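Cytoplasmic export protein 1 (Saccharomyces cerevisiae, PDB 3VWA) binds tRNA as part of the nuclear tRNA export machinery and may pass aminoacylated tRNAs to the translation machinery at the nuclear pore complex. Local coordinates at residues D207-V210 and N211-I215; R228-T232 and E233-S237; L270-R273 and E274-R277; V59-S62 and K63-I67. All coordinates share one frame; numbering follows the deposited sequence.

Interaction 1 of 4, residues D207-V210 and N211-I215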
loop_
_atom_site.group_PDB
_atom_site.type_symbol
_atom_site.label_atom_id
_atom_site.label_comp_id
_atom_site.label_asym_id
_atom_site.label_seq_id
_atom_site.Cartn_x
_atom_site.Cartn_y
_atom_site.Cartn_z
ATOM N N ASP A 207 27.100 1.443 -20.544
ATOM C CA ASP A 207 27.498 0.106 -20.986
ATOM C C ASP A 207 26.386 -0.649 -21.713
ATOM O O ASP A 207 26.557 -1.819 -22.079
ATOM C CB ASP A 207 28.089 -0.730 -19.836
ATOM C CG ASP A 207 27.134 -0.886 -18.664
ATOM O OD1 ASP A 207 27.530 -1.492 -17.648
ATOM O OD2 ASP A 207 26.000 -0.385 -18.741
ATOM N N TRP A 208 25.256 0.016 -21.935
ATOM C CA TRP A 208 24.206 -0.564 -22.775
ATOM C C TRP A 208 24.092 0.134 -24.097
ATOM O O TRP A 208 23.348 -0.305 -24.969
ATOM C CB TRP A 208 22.849 -0.536 -22.051
ATOM C CG TRP A 208 22.720 -1.553 -20.917
ATOM C CD1 TRP A 208 23.743 -2.283 -20.275
ATOM C CD2 TRP A 208 21.499 -1.962 -20.247
ATOM N NE1 TRP A 208 23.222 -3.113 -19.298
ATOM C CE2 TRP A 208 21.889 -2.975 -19.235
ATOM C CE3 TRP A 208 20.143 -1.638 -20.392
ATOM C CZ2 TRP A 208 20.944 -3.590 -18.402
ATOM C CZ3 TRP A 208 19.207 -2.279 -19.555
ATOM C CH2 TRP A 208 19.601 -3.205 -18.580
ATOM N N ILE A 209 24.806 1.252 -24.258
ATOM C CA ILE A 209 24.629 2.047 -25.469
ATOM C C ILE A 209 24.849 1.241 -26.748
ATOM O O ILE A 209 24.044 1.294 -27.683
ATOM C CB ILE A 209 25.462 3.351 -25.460
ATOM C CG1 ILE A 209 24.698 4.451 -24.717
ATOM C CG2 ILE A 209 25.717 3.817 -26.879
ATOM C CD1 ILE A 209 25.538 5.679 -24.386
ATOM N N VAL A 210 25.904 0.447 -26.785
ATOM C CA VAL A 210 26.267 -0.136 -28.062
ATOM C C VAL A 210 25.340 -1.292 -28.328
ATOM O O VAL A 210 24.860 -1.471 -29.462
ATOM C CB VAL A 210 27.731 -0.592 -28.111
ATOM C CG1 VAL A 210 27.932 -1.570 -29.259
ATOM C CG2 VAL A 210 28.655 0.620 -28.238
ATOM N N ASN A 211 25.111 -2.090 -27.296
ATOM C CA ASN A 211 24.232 -3.235 -27.431
ATOM C C ASN A 211 22.862 -2.828 -27.978
ATOM O O ASN A 211 22.383 -3.411 -28.951
ATOM C CB ASN A 211 24.150 -4.003 -26.111
ATOM C CG ASN A 211 25.473 -4.688 -25.769
ATOM O OD1 ASN A 211 26.100 -5.277 -26.638
ATOM N ND2 ASN A 211 25.902 -4.606 -24.509
ATOM N N VAL A 212 22.265 -1.790 -27.403
ATOM C CA VAL A 212 20.952 -1.317 -27.846
ATOM C C VAL A 212 20.966 -0.843 -29.303
ATOM O O VAL A 212 19.975 -1.037 -30.045
ATOM C CB VAL A 212 20.424 -0.215 -26.900
ATOM C CG1 VAL A 212 19.254 0.552 -27.504
ATOM C CG2 VAL A 212 20.029 -0.822 -25.555
ATOM N N ASN A 213 22.080 -0.217 -29.712
ATOM C CA ASN A 213 22.228 0.253 -31.085
ATOM C C ASN A 213 22.265 -0.885 -32.058
ATOM O O ASN A 213 21.682 -0.816 -33.126
ATOM C CB ASN A 213 23.493 1.065 -31.252
ATOM C CG ASN A 213 23.296 2.471 -30.843
ATOM O OD1 ASN A 213 22.168 2.942 -30.759
ATOM N ND2 ASN A 213 24.387 3.166 -30.576
HETATM N N MSE A 214 22.958 -1.938 -31.665
HETATM C CA MSE A 214 23.062 -3.138 -32.460
HETATM C C MSE A 214 21.689 -3.700 -32.757
HETATM O O MSE A 214 21.356 -3.925 -33.925
HETATM C CB MSE A 214 23.919 -4.100 -31.666
HETATM C CG MSE A 214 25.370 -3.608 -31.617
HETATM SE SE MSE A 214 26.460 -5.148 -31.033
HETATM C CE MSE A 214 28.274 -4.604 -31.647
ATOM N N ILE A 215 20.871 -3.911 -31.726
ATOM C CA ILE A 215 19.543 -4.487 -31.952
ATOM C C ILE A 215 18.667 -3.480 -32.691
ATOM O O ILE A 215 17.790 -3.861 -33.458
ATOM C CB ILE A 215 18.817 -4.968 -30.660
ATOM C CG1 ILE A 215 18.599 -3.842 -29.642
ATOM C CG2 ILE A 215 19.547 -6.107 -30.005
ATOM C CD1 ILE A 215 17.708 -4.256 -28.484
#

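Interaction 2 of 4, residues R228-T232 and E233-S237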
loop_
_atom_site.group_PDB
_atom_site.type_symbol
_atom_site.label_atom_id
_atom_site.label_comp_id
_atom_site.label_asym_id
_atom_site.label_seq_id
_atom_site.Cartn_x
_atom_site.Cartn_y
_atom_site.Cartn_z
ATOM N N ARG A 228 24.728 -10.291 -23.610
ATOM C CA ARG A 228 25.681 -9.174 -23.510
ATOM C C ARG A 228 25.341 -8.314 -22.308
ATOM O O ARG A 228 26.200 -7.994 -21.456
ATOM C CB ARG A 228 25.684 -8.341 -24.802
ATOM C CG ARG A 228 26.318 -9.090 -25.955
ATOM C CD ARG A 228 26.015 -8.453 -27.298
ATOM N NE ARG A 228 26.825 -9.034 -28.371
ATOM C CZ ARG A 228 27.796 -8.399 -29.033
ATOM N NH1 ARG A 228 28.091 -7.135 -28.763
ATOM N NH2 ARG A 228 28.464 -9.025 -29.994
ATOM N N LEU A 229 24.062 -7.975 -22.235
ATOM C CA LEU A 229 23.507 -7.170 -21.177
ATOM C C LEU A 229 23.688 -7.884 -19.837
ATOM O O LEU A 229 24.091 -7.273 -18.843
ATOM C CB LEU A 229 22.009 -6.938 -21.498
ATOM C CG LEU A 229 21.461 -5.513 -21.660
ATOM C CD1 LEU A 229 22.201 -4.689 -22.703
ATOM C CD2 LEU A 229 19.947 -5.484 -21.932
ATOM N N GLU A 230 23.413 -9.186 -19.816
ATOM C CA GLU A 230 23.572 -9.972 -18.594
ATOM C C GLU A 230 24.990 -9.896 -18.057
ATOM O O GLU A 230 25.222 -10.051 -16.847
ATOM C CB GLU A 230 23.153 -11.419 -18.801
ATOM C CG GLU A 230 21.635 -11.564 -18.818
ATOM C CD GLU A 230 21.140 -12.950 -19.189
ATOM O OE1 GLU A 230 21.905 -13.929 -19.135
ATOM O OE2 GLU A 230 19.956 -13.057 -19.545
ATOM N N ASN A 231 25.924 -9.615 -18.961
ATOM C CA ASN A 231 27.308 -9.503 -18.598
ATOM C C ASN A 231 27.747 -8.130 -18.116
ATOM O O ASN A 231 28.805 -8.000 -17.490
ATOM C CB ASN A 231 28.202 -9.971 -19.739
ATOM C CG ASN A 231 29.067 -11.131 -19.330
ATOM O OD1 ASN A 231 28.568 -12.254 -19.125
ATOM N ND2 ASN A 231 30.379 -10.865 -19.161
ATOM N N THR A 232 26.940 -7.111 -18.368
ATOM C CA THR A 232 27.403 -5.768 -18.107
ATOM C C THR A 232 27.383 -5.477 -16.603
ATOM O O THR A 232 26.705 -6.162 -15.821
ATOM C CB THR A 232 26.534 -4.758 -18.838
ATOM O OG1 THR A 232 25.175 -4.900 -18.382
ATOM C CG2 THR A 232 26.625 -4.998 -20.320
ATOM N N GLU A 233 28.128 -4.455 -16.207
ATOM C CA GLU A 233 28.186 -4.056 -14.805
ATOM C C GLU A 233 26.798 -3.591 -14.337
ATOM O O GLU A 233 26.397 -3.883 -13.225
ATOM C CB GLU A 233 29.280 -2.996 -14.583
ATOM C CG GLU A 233 29.405 -2.454 -13.152
ATOM C CD GLU A 233 29.725 -3.511 -12.066
ATOM O OE1 GLU A 233 29.380 -3.278 -10.869
ATOM O OE2 GLU A 233 30.312 -4.581 -12.384
ATOM N N THR A 234 26.073 -2.892 -15.209
ATOM C CA THR A 234 24.718 -2.396 -14.894
ATOM C C THR A 234 23.780 -3.513 -14.463
ATOM O O THR A 234 23.166 -3.468 -13.392
ATOM C CB THR A 234 24.132 -1.665 -16.100
ATOM O OG1 THR A 234 24.962 -0.544 -16.374
ATOM C CG2 THR A 234 22.650 -1.206 -15.883
ATOM N N TRP A 235 23.704 -4.528 -15.307
ATOM C CA TRP A 235 22.883 -5.663 -15.034
ATOM C C TRP A 235 23.181 -6.313 -13.710
ATOM O O TRP A 235 22.261 -6.648 -12.992
ATOM C CB TRP A 235 22.998 -6.641 -16.176
ATOM C CG TRP A 235 22.032 -7.798 -16.105
ATOM C CD1 TRP A 235 22.122 -8.918 -15.282
ATOM C CD2 TRP A 235 20.818 -8.027 -16.912
ATOM N NE1 TRP A 235 21.088 -9.764 -15.499
ATOM C CE2 TRP A 235 20.265 -9.308 -16.447
ATOM C CE3 TRP A 235 20.161 -7.333 -17.898
ATOM C CZ2 TRP A 235 19.111 -9.865 -16.993
ATOM C CZ3 TRP A 235 18.987 -7.878 -18.420
ATOM C CH2 TRP A 235 18.481 -9.130 -17.983
ATOM N N ARG A 236 24.460 -6.477 -13.374
ATOM C CA ARG A 236 24.904 -7.277 -12.237
ATOM C C ARG A 236 24.835 -6.448 -10.971
ATOM O O ARG A 236 24.770 -6.991 -9.885
ATOM C CB ARG A 236 26.357 -7.749 -12.444
ATOM C CG ARG A 236 26.576 -8.819 -13.523
ATOM C CD ARG A 236 28.023 -9.335 -13.453
ATOM N NE ARG A 236 28.342 -10.462 -14.351
ATOM C CZ ARG A 236 29.320 -10.442 -15.267
ATOM N NH1 ARG A 236 29.550 -11.500 -16.045
ATOM N NH2 ARG A 236 30.077 -9.357 -15.412
ATOM N N SER A 237 24.910 -5.127 -11.130
ATOM C CA SER A 237 24.711 -4.140 -10.051
ATOM C C SER A 237 23.234 -4.001 -9.616
ATOM O O SER A 237 22.972 -3.580 -8.482
ATOM C CB SER A 237 25.180 -2.732 -10.502
ATOM O OG SER A 237 26.605 -2.672 -10.536
#

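Interaction 3 of 4, residues L270-R273 and E274-R277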
loop_
_atom_site.group_PDB
_atom_site.type_symbol
_atom_site.label_atom_id
_atom_site.label_comp_id
_atom_site.label_asym_id
_atom_site.label_seq_id
_atom_site.Cartn_x
_atom_site.Cartn_y
_atom_site.Cartn_z
ATOM N N LEU A 270 16.556 -1.193 4.469
ATOM C CA LEU A 270 17.430 -0.373 5.318
ATOM C C LEU A 270 18.518 0.464 4.550
ATOM O O LEU A 270 18.621 1.710 4.753
ATOM C CB LEU A 270 18.052 -1.236 6.409
ATOM C CG LEU A 270 17.019 -1.830 7.386
ATOM C CD1 LEU A 270 17.741 -2.644 8.469
ATOM C CD2 LEU A 270 16.116 -0.727 7.999
ATOM N N GLU A 271 19.252 -0.193 3.640
ATOM C CA GLU A 271 20.406 0.421 2.985
ATOM C C GLU A 271 20.064 1.265 1.732
ATOM O O GLU A 271 20.867 2.132 1.350
ATOM C CB GLU A 271 21.493 -0.606 2.600
ATOM C CG GLU A 271 21.780 -1.733 3.608
ATOM C CD GLU A 271 22.914 -1.453 4.586
ATOM O OE1 GLU A 271 22.722 -0.621 5.507
ATOM O OE2 GLU A 271 23.999 -2.091 4.443
ATOM N N SER A 272 18.951 0.948 1.059
ATOM C CA SER A 272 18.466 1.656 -0.163
ATOM C C SER A 272 16.962 1.644 -0.268
ATOM O O SER A 272 16.374 1.125 -1.230
ATOM C CB SER A 272 19.024 1.109 -1.470
ATOM O OG SER A 272 19.651 -0.132 -1.292
ATOM N N ARG A 273 16.350 2.249 0.720
ATOM C CA ARG A 273 14.903 2.484 0.672
ATOM C C ARG A 273 14.400 2.931 -0.696
ATOM O O ARG A 273 13.331 2.461 -1.186
ATOM C CB ARG A 273 14.570 3.472 1.785
ATOM C CG ARG A 273 13.117 3.840 1.958
ATOM C CD ARG A 273 12.327 2.597 2.326
ATOM N NE ARG A 273 10.906 2.848 2.462
ATOM C CZ ARG A 273 10.034 2.921 1.476
ATOM N NH1 ARG A 273 10.447 2.803 0.229
ATOM N NH2 ARG A 273 8.725 3.087 1.742
ATOM N N GLU A 274 15.169 3.824 -1.353
ATOM C CA GLU A 274 14.698 4.445 -2.620
ATOM C C GLU A 274 14.434 3.422 -3.719
ATOM O O GLU A 274 13.636 3.656 -4.671
ATOM C CB GLU A 274 15.699 5.590 -3.102
ATOM C CG GLU A 274 17.120 5.157 -3.549
ATOM C CD GLU A 274 18.037 4.598 -2.440
ATOM O OE1 GLU A 274 17.687 4.662 -1.242
ATOM O OE2 GLU A 274 19.159 4.090 -2.738
ATOM N N ILE A 275 15.063 2.258 -3.634
ATOM C CA ILE A 275 14.915 1.351 -4.754
ATOM C C ILE A 275 13.485 0.750 -4.808
ATOM O O ILE A 275 13.075 0.249 -5.806
ATOM C CB ILE A 275 15.985 0.257 -4.832
ATOM C CG1 ILE A 275 15.703 -0.816 -3.728
ATOM C CG2 ILE A 275 17.426 0.872 -4.838
ATOM C CD1 ILE A 275 16.614 -2.018 -3.859
ATOM N N PHE A 276 12.714 0.929 -3.768
ATOM C CA PHE A 276 11.347 0.438 -3.770
ATOM C C PHE A 276 10.338 1.563 -4.070
ATOM O O PHE A 276 9.119 1.372 -3.913
ATOM C CB PHE A 276 11.046 -0.210 -2.410
ATOM C CG PHE A 276 11.941 -1.355 -2.098
ATOM C CD1 PHE A 276 11.789 -2.566 -2.759
ATOM C CD2 PHE A 276 12.964 -1.225 -1.164
ATOM C CE1 PHE A 276 12.648 -3.641 -2.480
ATOM C CE2 PHE A 276 13.807 -2.291 -0.850
ATOM C CZ PHE A 276 13.651 -3.508 -1.514
ATOM N N ARG A 277 10.812 2.703 -4.563
ATOM C CA ARG A 277 9.864 3.813 -4.878
ATOM C C ARG A 277 9.820 3.975 -6.348
ATOM O O ARG A 277 10.786 3.628 -7.006
ATOM C CB ARG A 277 10.349 5.143 -4.306
ATOM C CG ARG A 277 10.306 5.230 -2.807
ATOM C CD ARG A 277 10.507 6.647 -2.284
ATOM N NE ARG A 277 10.379 6.562 -0.827
ATOM C CZ ARG A 277 11.368 6.793 0.027
ATOM N NH1 ARG A 277 11.158 6.649 1.342
ATOM N NH2 ARG A 277 12.558 7.201 -0.436
HETATM O O HOH W 1 8.543 2.468 -1.650
#

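Interaction 4 of 4, residues V59-S62 and K63-I67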
loop_
_atom_site.group_PDB
_atom_site.type_symbol
_atom_site.label_atom_id
_atom_site.label_comp_id
_atom_site.label_asym_id
_atom_site.label_seq_id
_atom_site.Cartn_x
_atom_site.Cartn_y
_atom_site.Cartn_z
ATOM N N VAL A 59 -6.212 -14.132 -32.137
ATOM C CA VAL A 59 -7.009 -15.126 -31.438
ATOM C C VAL A 59 -6.353 -16.508 -31.378
ATOM O O VAL A 59 -6.287 -17.118 -30.314
ATOM C CB VAL A 59 -8.414 -15.278 -32.046
ATOM C CG1 VAL A 59 -9.125 -16.534 -31.484
ATOM C CG2 VAL A 59 -9.228 -14.028 -31.757
ATOM N N HIS A 60 -5.853 -16.981 -32.514
ATOM C CA HIS A 60 -5.327 -18.347 -32.609
ATOM C C HIS A 60 -4.064 -18.501 -31.789
ATOM O O HIS A 60 -3.894 -19.438 -30.988
ATOM C CB HIS A 60 -5.109 -18.700 -34.097
ATOM C CG HIS A 60 -4.456 -20.039 -34.315
ATOM N ND1 HIS A 60 -3.246 -20.164 -34.883
ATOM C CD2 HIS A 60 -4.875 -21.329 -33.982
ATOM C CE1 HIS A 60 -2.902 -21.469 -34.925
ATOM N NE2 HIS A 60 -3.901 -22.178 -34.365
ATOM N N LYS A 61 -3.159 -17.553 -31.941
ATOM C CA LYS A 61 -1.927 -17.590 -31.140
ATOM C C LYS A 61 -2.192 -17.464 -29.629
ATOM O O LYS A 61 -1.624 -18.163 -28.833
ATOM C CB LYS A 61 -0.937 -16.558 -31.651
ATOM C CG LYS A 61 -0.488 -16.839 -33.077
ATOM C CD LYS A 61 0.010 -18.287 -33.222
ATOM C CE LYS A 61 0.659 -18.589 -34.569
ATOM N NZ LYS A 61 -0.352 -19.037 -35.573
ATOM N N SER A 62 -3.105 -16.595 -29.249
ATOM C CA SER A 62 -3.571 -16.548 -27.862
ATOM C C SER A 62 -3.974 -17.932 -27.359
ATOM O O SER A 62 -3.536 -18.340 -26.290
ATOM C CB SER A 62 -4.755 -15.620 -27.756
ATOM O OG SER A 62 -4.312 -14.337 -28.091
ATOM N N LYS A 63 -4.801 -18.632 -28.137
ATOM C CA LYS A 63 -5.284 -19.956 -27.771
ATOM C C LYS A 63 -4.140 -20.941 -27.635
ATOM O O LYS A 63 -4.110 -21.708 -26.692
ATOM C CB LYS A 63 -6.327 -20.490 -28.778
ATOM C CG LYS A 63 -7.790 -20.307 -28.376
ATOM C CD LYS A 63 -8.720 -21.214 -29.202
ATOM C CE LYS A 63 -8.856 -22.605 -28.571
ATOM N NZ LYS A 63 -9.453 -23.630 -29.492
ATOM N N ILE A 64 -3.187 -20.903 -28.553
ATOM C CA ILE A 64 -2.177 -21.968 -28.600
ATOM C C ILE A 64 -0.843 -21.670 -27.927
ATOM O O ILE A 64 -0.092 -22.602 -27.611
ATOM C CB ILE A 64 -1.880 -22.411 -30.052
ATOM C CG1 ILE A 64 -1.489 -21.194 -30.905
ATOM C CG2 ILE A 64 -3.075 -23.167 -30.635
ATOM C CD1 ILE A 64 -0.719 -21.569 -32.147
ATOM N N LEU A 65 -0.490 -20.396 -27.768
ATOM C CA LEU A 65 0.848 -20.107 -27.229
ATOM C C LEU A 65 0.859 -20.059 -25.697
ATOM O O LEU A 65 0.063 -19.343 -25.093
ATOM C CB LEU A 65 1.425 -18.816 -27.807
ATOM C CG LEU A 65 1.619 -18.641 -29.303
ATOM C CD1 LEU A 65 2.269 -17.281 -29.537
ATOM C CD2 LEU A 65 2.452 -19.751 -29.899
ATOM N N LYS A 66 1.728 -20.854 -25.087
ATOM C CA LYS A 66 1.838 -20.951 -23.632
ATOM C C LYS A 66 3.199 -20.406 -23.269
ATOM O O LYS A 66 4.165 -21.164 -23.060
ATOM C CB LYS A 66 1.747 -22.413 -23.150
ATOM C CG LYS A 66 0.368 -22.839 -22.663
ATOM C CD LYS A 66 -0.492 -23.305 -23.821
ATOM C CE LYS A 66 -1.903 -23.623 -23.357
ATOM N NZ LYS A 66 -2.874 -23.171 -24.387
ATOM N N ILE A 67 3.286 -19.088 -23.223
ATOM C CA ILE A 67 4.588 -18.463 -23.091
ATOM C C ILE A 67 4.510 -17.626 -21.826
ATOM O O ILE A 67 3.688 -16.715 -21.714
ATOM C CB ILE A 67 4.959 -17.643 -24.350
ATOM C CG1 ILE A 67 4.696 -18.447 -25.621
ATOM C CG2 ILE A 67 6.396 -17.112 -24.287
ATOM C CD1 ILE A 67 5.878 -19.237 -26.129
HETATM O O HOH W 2 -1.601 -17.297 -24.771
#

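Interaction 1 of 4, residues D207-V210 and N211-I215
V210 O takes the backbone N-H of M214 at 2.9 Å, the shortest of three i to i+4 bonds that wind up the start of helix 209-216, a short helix of the kinase-like domain. Two residues earlier, V212 N reaches W208 O at 3.0 Å in an almost straight bond (170° at the hydrogen). N213 N meets I209 O at 3.2 Å along a more bent path, with the donor tilted from the carbonyl plane. Side chains four apart pair up in the same rhythm. V210 turns CG1 anti to its own N (chi1 162°), which brings that methyl 3.9 Å from CE of M214, modelled as selenomethionine; M214 is extended beyond CG and passes obliquely across the valine. I209 and N213 run side by side in one direction, with I209 CG2 and N213 ND2 4.0 Å apart. V212 CG2 lies 3.4 Å from W208 O and so flanks a carbonyl already used by the amide of V212, while its side chain packs on I195 and K196 of helix 186-198. The residues before the helix send their polar ends elsewhere: the indole N-H of W208 is bonded to T232, and D207 OD2 to T234 OG1. N211, on the buried side, offers OD1 to R228 NH1 in a weak hydrogen bond, and its ND2 comes to 3.8 Å from D207 O.

Interaction 2 of 4, residues R228-T232 and E233-S237
T232 caps the helix that starts at E233: its OG1 accepts a weak bond from W235 N at 3.4 Å. The same hydroxyl donates to L229 O at 2.6 Å, in the carbonyl plane on a lone pair, and L229 O also takes the N-H of T232. W208 NE1 adds a further bond to OG1, so three groups fix the rotation of this threonine. A weak backbone bond runs from R236 N to T232 O. The aromatic part belongs to W235, whose CG is anti to the backbone N (chi1 -172°), which swings the indole back over the preceding helix. E230 CA stands 3.6 Å above the centroid of the five-membered ring, a CH-pi contact only 10° off the normal, and E230 CG lies over the same indole, 3.5 Å from W235 CE2. Apolar packing adds L229 CB, 4.1 Å from W235 CE3, while S114 and L117 of helix 106-122 also touch the W235 side chain. Were W235 an alanine, E230 is likely to lose the flat surface it rests on, with a gap opened beside L229 and S114. A threonine N-cap at the junction of two consecutive helices, 222-231 and 233-237, is what this turn of the kinase-like domain is built on.

Interaction 3 of 4, residues L270-R273 and E274-R277
R273 and R277 cross at about a right angle, yet their guanidinium planes are only 25° apart, and R277 NH1 sits over the centre of the R273 group. In return R273 CG covers one face of the R277 guanidinium, 3.5 Å from R277 NH1. R273 gets there by leaving with CG anti to the backbone N and then bending at chi2 (62°), whereas R277 stays extended from CG to NE. The backbone between them is a 3-10 turn that carries the chain out of helix 255-271: I275 N binds S272 O at 3.0 Å and F276 N binds R273 O at 3.1 Å, both donors standing above the carbonyl planes. E274 folds back towards S272, its OE2 3.2 Å from S272 CB. The F276 ring meets R273 O at its edge and I275 CG1 over a face, while L265 and L268 of the helix pack against it. In the plane of the R273 guanidinium a water accepts from NH1 at 2.7 Å and lies 2.6 Å from F276 O. With a leucine in place of R273, E334 and D330 would probably lose this cation and R277 the flat group it lies over. Two positive groups come as near as 3.9 Å (R273 NH1 to R277 NE); the salt bridges from R273 NH2 to E334 and D330 probably offset part of that repulsion.

Interaction 4 of 4, residues V59-S62 and K63-I67
K63 N reaches back to V59 O at 3.0 Å, the first of three successive i to i+4 bonds closing the last turn of helix 52-64; the aliphatic start of K63 lies beside the same carbonyl. I64 comes next, its N bonded to H60 O at 2.9 Å and, weakly, to K61 O. The isoleucine sets CG1 between its backbone N and carbonyl carbon (chi1 54°), which lays that branch over the centre of one face of the H60 imidazole. From there CD1 of I64 comes to 3.5 Å from H60 CE1 and equally 3.5 Å from CD of K61, whose chain runs alongside the isoleucine. The bends of K61 at chi2 and chi4 bring NZ round to H60 ND1, to which it donates at 3.2 Å, nearly in the ring plane; N57 OD1 takes another bond from the same ammonium. By its position in the chain, after strand 39-45 and before strand 73-77, this helix is consistent with the αC helix of a kinase N-lobe, and V59, S62 and K63 touch T76 of strand 73-77. L65 then leaves helical geometry while its N still binds K61 O at 2.7 Å, in the carbonyl plane. Its side chain brings CD1 to 3.9 Å from K61 CB and packs on C152. At the helix end, one water donates to both S62 O and L65 O, 2.7 Å from each.

In the fold
From the N terminus, interaction 4 comes first, at the end of helix 52-64 beside strand 73-77. Interaction 1 opens helix 209-216, and interaction 2 joins the next helix, 222-231, to 233-237. Interaction 3 leaves helix 255-271 towards 283-303. All four are local turns in series; none encloses or crosses another. Interactions 1 and 2 touch directly, the start of helix 209-216 meeting the junction after 222-231, and so close the hairpin of these two helices. Interaction 3 stands about 8 Å from interaction 2 at the nearest atoms and ties its turn to helix 321-335, while interaction 4 lies apart, about 15 Å from interaction 2 at the nearest atoms. The HEAT repeats come later in the chain.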